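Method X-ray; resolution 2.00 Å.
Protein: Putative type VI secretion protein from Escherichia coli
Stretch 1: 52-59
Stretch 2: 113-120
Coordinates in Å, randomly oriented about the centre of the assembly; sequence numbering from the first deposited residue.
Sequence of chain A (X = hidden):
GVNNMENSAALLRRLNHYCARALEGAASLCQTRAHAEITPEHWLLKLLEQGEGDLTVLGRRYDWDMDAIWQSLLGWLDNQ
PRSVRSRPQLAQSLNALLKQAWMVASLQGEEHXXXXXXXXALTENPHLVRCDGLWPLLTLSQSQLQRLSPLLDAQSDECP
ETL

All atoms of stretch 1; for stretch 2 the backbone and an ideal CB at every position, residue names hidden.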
ATOM      1  N   GLU A  52     -11.806   1.269   4.118  1.00 20.00           N
ATOM      2  CA  GLU A  52     -12.397   2.597   4.289  1.00 19.43           C
ATOM      3  C   GLU A  52     -11.428   3.696   3.821  1.00 22.02           C
ATOM      4  O   GLU A  52     -11.731   4.876   3.964  1.00 22.32           O
ATOM      5  CB  GLU A  52     -12.847   2.842   5.756  1.00 21.31           C
ATOM      6  CG  GLU A  52     -14.021   2.006   6.260  1.00 35.06           C
ATOM      7  CD  GLU A  52     -15.328   2.010   5.482  1.00 58.29           C
ATOM      8  OE1 GLU A  52     -16.099   1.036   5.645  1.00 46.66           O
ATOM      9  OE2 GLU A  52     -15.582   2.963   4.711  1.00 57.88           O
ATOM     10  N   GLY A  53     -10.292   3.299   3.247  1.00 16.78           N
ATOM     11  CA  GLY A  53      -9.258   4.225   2.792  1.00 16.52           C
ATOM     12  C   GLY A  53      -9.366   4.692   1.358  1.00 18.58           C
ATOM     13  O   GLY A  53     -10.397   4.491   0.702  1.00 16.88           O
ATOM     14  N   ASP A  54      -8.279   5.324   0.858  1.00 14.63           N
ATOM     15  CA  ASP A  54      -8.241   5.866  -0.498  1.00 14.16           C
ATOM     16  C   ASP A  54      -8.540   4.838  -1.578  1.00 17.84           C
ATOM     17  O   ASP A  54      -9.287   5.152  -2.496  1.00 16.55           O
ATOM     18  CB  ASP A  54      -6.934   6.639  -0.786  1.00 15.34           C
ATOM     19  CG  ASP A  54      -6.596   7.751   0.205  1.00 19.84           C
ATOM     20  OD1 ASP A  54      -7.526   8.291   0.839  1.00 20.21           O
ATOM     21  OD2 ASP A  54      -5.420   8.137   0.280  1.00 18.60           O
ATOM     22  N   LEU A  55      -7.997   3.609  -1.451  1.00 15.92           N
ATOM     23  CA  LEU A  55      -8.203   2.526  -2.421  1.00 16.76           C
ATOM     24  C   LEU A  55      -9.674   2.165  -2.596  1.00 18.89           C
ATOM     25  O   LEU A  55     -10.138   2.033  -3.734  1.00 18.23           O
ATOM     26  CB  LEU A  55      -7.412   1.267  -2.025  1.00 17.80           C
ATOM     27  CG  LEU A  55      -5.898   1.285  -2.196  1.00 24.83           C
ATOM     28  CD1 LEU A  55      -5.299  -0.001  -1.646  1.00 25.07           C
ATOM     29  CD2 LEU A  55      -5.496   1.418  -3.673  1.00 30.43           C
ATOM     30  N   THR A  56     -10.396   1.987  -1.468  1.00 14.82           N
ATOM     31  CA  THR A  56     -11.829   1.652  -1.446  1.00 14.84           C
ATOM     32  C   THR A  56     -12.667   2.765  -2.076  1.00 17.00           C
ATOM     33  O   THR A  56     -13.575   2.470  -2.856  1.00 16.14           O
ATOM     34  CB  THR A  56     -12.282   1.307  -0.011  1.00 25.16           C
ATOM     35  OG1 THR A  56     -11.536   0.170   0.426  1.00 26.00           O
ATOM     36  CG2 THR A  56     -13.788   1.017   0.088  1.00 23.84           C
ATOM     37  N   VAL A  57     -12.354   4.029  -1.756  1.00 13.72           N
ATOM     38  CA  VAL A  57     -13.046   5.212  -2.310  1.00 13.61           C
ATOM     39  C   VAL A  57     -12.910   5.235  -3.850  1.00 17.51           C
ATOM     40  O   VAL A  57     -13.899   5.451  -4.560  1.00 17.01           O
ATOM     41  CB  VAL A  57     -12.551   6.525  -1.636  1.00 17.85           C
ATOM     42  CG1 VAL A  57     -13.047   7.771  -2.376  1.00 17.55           C
ATOM     43  CG2 VAL A  57     -12.976   6.569  -0.166  1.00 17.75           C
ATOM     44  N   LEU A  58     -11.696   4.994  -4.351  1.00 14.83           N
ATOM     45  CA  LEU A  58     -11.409   4.965  -5.788  1.00 14.96           C
ATOM     46  C   LEU A  58     -12.107   3.794  -6.480  1.00 20.28           C
ATOM     47  O   LEU A  58     -12.727   3.995  -7.529  1.00 19.43           O
ATOM     48  CB  LEU A  58      -9.894   4.975  -6.046  1.00 15.08           C
ATOM     49  CG  LEU A  58      -9.165   6.253  -5.600  1.00 20.31           C
ATOM     50  CD1 LEU A  58      -7.665   6.044  -5.577  1.00 20.41           C
ATOM     51  CD2 LEU A  58      -9.527   7.446  -6.459  1.00 23.35           C
ATOM     52  N   GLY A  59     -12.086   2.621  -5.833  1.00 19.21           N
ATOM     53  CA  GLY A  59     -12.765   1.415  -6.305  1.00 19.04           C
ATOM     54  C   GLY A  59     -14.255   1.626  -6.463  1.00 22.37           C
ATOM     55  O   GLY A  59     -14.841   1.231  -7.476  1.00 22.07           O
ATOM     56  N   UNK A 113       2.400   9.767   4.472  1.00 21.79           N
ATOM     57  CA  UNK A 113       2.107   8.859   3.370  1.00 20.53           C
ATOM     58  C   UNK A 113       0.731   8.240   3.565  1.00 23.52           C
ATOM     59  O   UNK A 113       0.467   7.640   4.612  1.00 23.15           O
ATOM     60  CB  UNK A 113       3.176   7.770   3.262  1.00 20.53           C
ATOM     61  N   UNK A 114      -0.127   8.343   2.536  1.00 18.65           N
ATOM     62  CA  UNK A 114      -1.453   7.727   2.548  1.00 18.00           C
ATOM     63  C   UNK A 114      -1.531   6.692   1.437  1.00 19.81           C
ATOM     64  O   UNK A 114      -0.620   6.647   0.602  1.00 17.41           O
ATOM     65  CB  UNK A 114      -2.552   8.779   2.386  1.00 18.00           C
ATOM     66  N   UNK A 115      -2.585   5.844   1.414  1.00 15.91           N
ATOM     67  CA  UNK A 115      -2.664   4.796   0.385  1.00 15.42           C
ATOM     68  C   UNK A 115      -2.682   5.293  -1.052  1.00 18.69           C
ATOM     69  O   UNK A 115      -2.147   4.613  -1.922  1.00 18.95           O
ATOM     70  CB  UNK A 115      -3.921   3.956   0.620  1.00 15.42           C
ATOM     71  N   UNK A 116      -3.212   6.506  -1.299  1.00 14.97           N
ATOM     72  CA  UNK A 116      -3.203   7.084  -2.653  1.00 14.17           C
ATOM     73  C   UNK A 116      -1.766   7.314  -3.149  1.00 16.15           C
ATOM     74  O   UNK A 116      -1.533   7.229  -4.348  1.00 15.03           O
ATOM     75  CB  UNK A 116      -3.979   8.402  -2.671  1.00 14.17           C
ATOM     76  N   UNK A 117      -0.806   7.584  -2.227  1.00 13.27           N
ATOM     77  CA  UNK A 117       0.611   7.780  -2.578  1.00 13.10           C
ATOM     78  C   UNK A 117       1.250   6.450  -2.927  1.00 17.71           C
ATOM     79  O   UNK A 117       2.086   6.398  -3.825  1.00 17.56           O
ATOM     80  CB  UNK A 117       1.374   8.445  -1.431  1.00 13.10           C
ATOM     81  N   UNK A 118       0.833   5.371  -2.241  1.00 15.11           N
ATOM     82  CA  UNK A 118       1.291   4.012  -2.545  1.00 16.56           C
ATOM     83  C   UNK A 118       0.738   3.649  -3.924  1.00 20.72           C
ATOM     84  O   UNK A 118       1.438   3.028  -4.716  1.00 19.73           O
ATOM     85  CB  UNK A 118       0.840   3.010  -1.480  1.00 16.56           C
ATOM     86  N   UNK A 119      -0.507   4.091  -4.228  1.00 19.68           N
ATOM     87  CA  UNK A 119      -1.125   3.834  -5.524  1.00 19.88           C
ATOM     88  C   UNK A 119      -0.415   4.616  -6.625  1.00 24.24           C
ATOM     89  O   UNK A 119      -0.139   4.058  -7.687  1.00 24.39           O
ATOM     90  CB  UNK A 119      -2.611   4.197  -5.490  1.00 19.88           C
ATOM     91  N   UNK A 120      -0.068   5.869  -6.333  1.00 21.49           N
ATOM     92  CA  UNK A 120       0.673   6.724  -7.253  1.00 21.24           C
ATOM     93  C   UNK A 120       2.028   6.146  -7.595  1.00 24.21           C
ATOM     94  O   UNK A 120       2.431   6.136  -8.763  1.00 23.06           O
ATOM     95  CB  UNK A 120       0.844   8.123  -6.657  1.00 21.24           C
TER

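Position 113 lies before the helix, in an extended conformation with phi/psi of -95/127°. Its ideal CB finds nothing of stretch 1 within 5.5 Å. Stretch 1 therefore does not restrict the choice. The residue is Ile113, and it makes no contact here.

Position 114 is the N-cap, right before helix 115-120. Its CA-to-CB bond points toward stretch 1, and the ideal CB is 3.6 Å from Asp54 OD2. A carboxylate so close favours a donor or a positive charge. Serine, threonine or asparagine would suit a cap; lysine or arginine would suit the charge. The residue is Arg114. Its side chain leaves with chi1 p and chi2 t, then bends at chi3 (m) so that the guanidinium meets the carboxylate edge-on. Arg114 NE donates to Asp54 OD2 at 2.8 Å and Arg114 NH2 donates to Asp54 OD1 at 2.9 Å. Two hydrogen bonds thus form one two-pronged salt bridge.

Position 115 opens the helix and also points toward stretch 1. Its ideal CB is 4.3 Å from Asp54 CB and 4.4 Å from Leu55 CG. The start of helix 54-59 is close, with its backbone nitrogens nearby, so a small residue fits: alanine, serine, perhaps threonine or cysteine. The residue is Ser115, with chi1 p. Ser115 OG packs 3.2 Å from Asp54 CB and lies 3.4 Å from Asp54 N. The hydroxyl is hydrogen-bonded elsewhere in the structure.

Position 116 has its CA nearest to stretch 1 at Asp54, 5.6 Å from CA to CA. CA-to-CB runs sideways, and the ideal CB is tight against Asp54 OD2, at 3.3 Å. The backbone nitrogen is also within reach of that oxygen, and any residue but proline could donate from it. Leu58 CD1 offers an apolar surface 5.3 Å from the ideal CB. Alanine, valine, isoleucine or threonine would be reasonable. The residue is Val116. Val116 N donates to Asp54 OD2 at 3.2 Å, so this oxygen accepts from both a side chain and the backbone. Val116 CG2 reaches Leu58 CD1 at 4.4 Å.

Position 117 points away and meets nothing of stretch 1, so many residues would do. The residue is His117. Its ring turns back within its own stretch, where His117 ND1 accepts from Arg114 N at 3.1 Å.

Position 118 is sideways, again with no contact. A range of side chains is possible; the residue is Leu118.

Position 119 is one helical turn after 115 and points toward stretch 1. Its ideal CB is 4.4 Å from Leu55 CD2 and 5.4 Å from Leu58 CD1. These apolar neighbours call for leucine, isoleucine, valine or methionine. The residue is Leu119, with chi1 t and chi2 p. Leu119 CD2 lies 3.6 Å from Leu58 CD1 and 4.1 Å from Leu55 CD2, and Leu119 CD1 adds a contact with Leu55 CD2 at 4.0 Å.

Position 120 is out of reach, with ordinary helical angles of -61/-42°. Glycine is not required by the backbone, but the residue is Gly120. Gly120 N bonds to Val116 O at 2.8 Å.

Stretch 2, residues 113-120: IRSVHLLG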
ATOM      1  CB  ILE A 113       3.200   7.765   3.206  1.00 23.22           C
ATOM      2  CG1 ILE A 113       4.626   8.368   3.183  1.00 23.59           C
ATOM      3  CG2 ILE A 113       2.940   6.896   1.963  1.00 22.85           C
ATOM      4  CD1 ILE A 113       5.747   7.309   3.364  1.00 25.51           C
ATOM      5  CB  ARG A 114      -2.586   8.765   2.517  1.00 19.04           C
ATOM      6  CG  ARG A 114      -2.580   9.728   1.364  1.00 30.71           C
ATOM      7  CD  ARG A 114      -3.482  10.904   1.657  1.00 28.89           C
ATOM      8  NE  ARG A 114      -4.901  10.546   1.575  1.00 27.39           N
ATOM      9  CZ  ARG A 114      -5.893  11.414   1.731  1.00 39.48           C
ATOM     10  NH1 ARG A 114      -5.632  12.691   1.984  1.00 24.48           N
ATOM     11  NH2 ARG A 114      -7.156  11.011   1.628  1.00 20.75           N
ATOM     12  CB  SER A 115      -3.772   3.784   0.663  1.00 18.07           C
ATOM     13  OG  SER A 115      -5.054   4.377   0.574  1.00 22.53           O
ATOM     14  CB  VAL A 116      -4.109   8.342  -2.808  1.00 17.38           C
ATOM     15  CG1 VAL A 116      -3.496   9.569  -2.131  1.00 16.96           C
ATOM     16  CG2 VAL A 116      -4.409   8.626  -4.279  1.00 17.18           C
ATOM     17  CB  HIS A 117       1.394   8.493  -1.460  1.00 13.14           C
ATOM     18  CG  HIS A 117       0.824   9.831  -1.099  1.00 16.44           C
ATOM     19  ND1 HIS A 117       0.673  10.215   0.219  1.00 18.21           N
ATOM     20  CD2 HIS A 117       0.389  10.833  -1.901  1.00 17.80           C
ATOM     21  CE1 HIS A 117       0.155  11.433   0.181  1.00 17.68           C
ATOM     22  NE2 HIS A 117      -0.050  11.837  -1.075  1.00 17.58           N
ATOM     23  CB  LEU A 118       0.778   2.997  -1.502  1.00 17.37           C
ATOM     24  CG  LEU A 118       1.156   3.251  -0.024  1.00 22.90           C
ATOM     25  CD1 LEU A 118       0.411   2.286   0.903  1.00 23.57           C
ATOM     26  CD2 LEU A 118       2.649   3.097   0.201  1.00 24.87           C
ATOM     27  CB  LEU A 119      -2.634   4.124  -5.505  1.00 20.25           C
ATOM     28  CG  LEU A 119      -3.395   3.688  -6.743  1.00 25.02           C
ATOM     29  CD1 LEU A 119      -3.346   2.172  -6.923  1.00 25.20           C
ATOM     30  CD2 LEU A 119      -4.817   4.155  -6.679  1.00 27.78           C
TER
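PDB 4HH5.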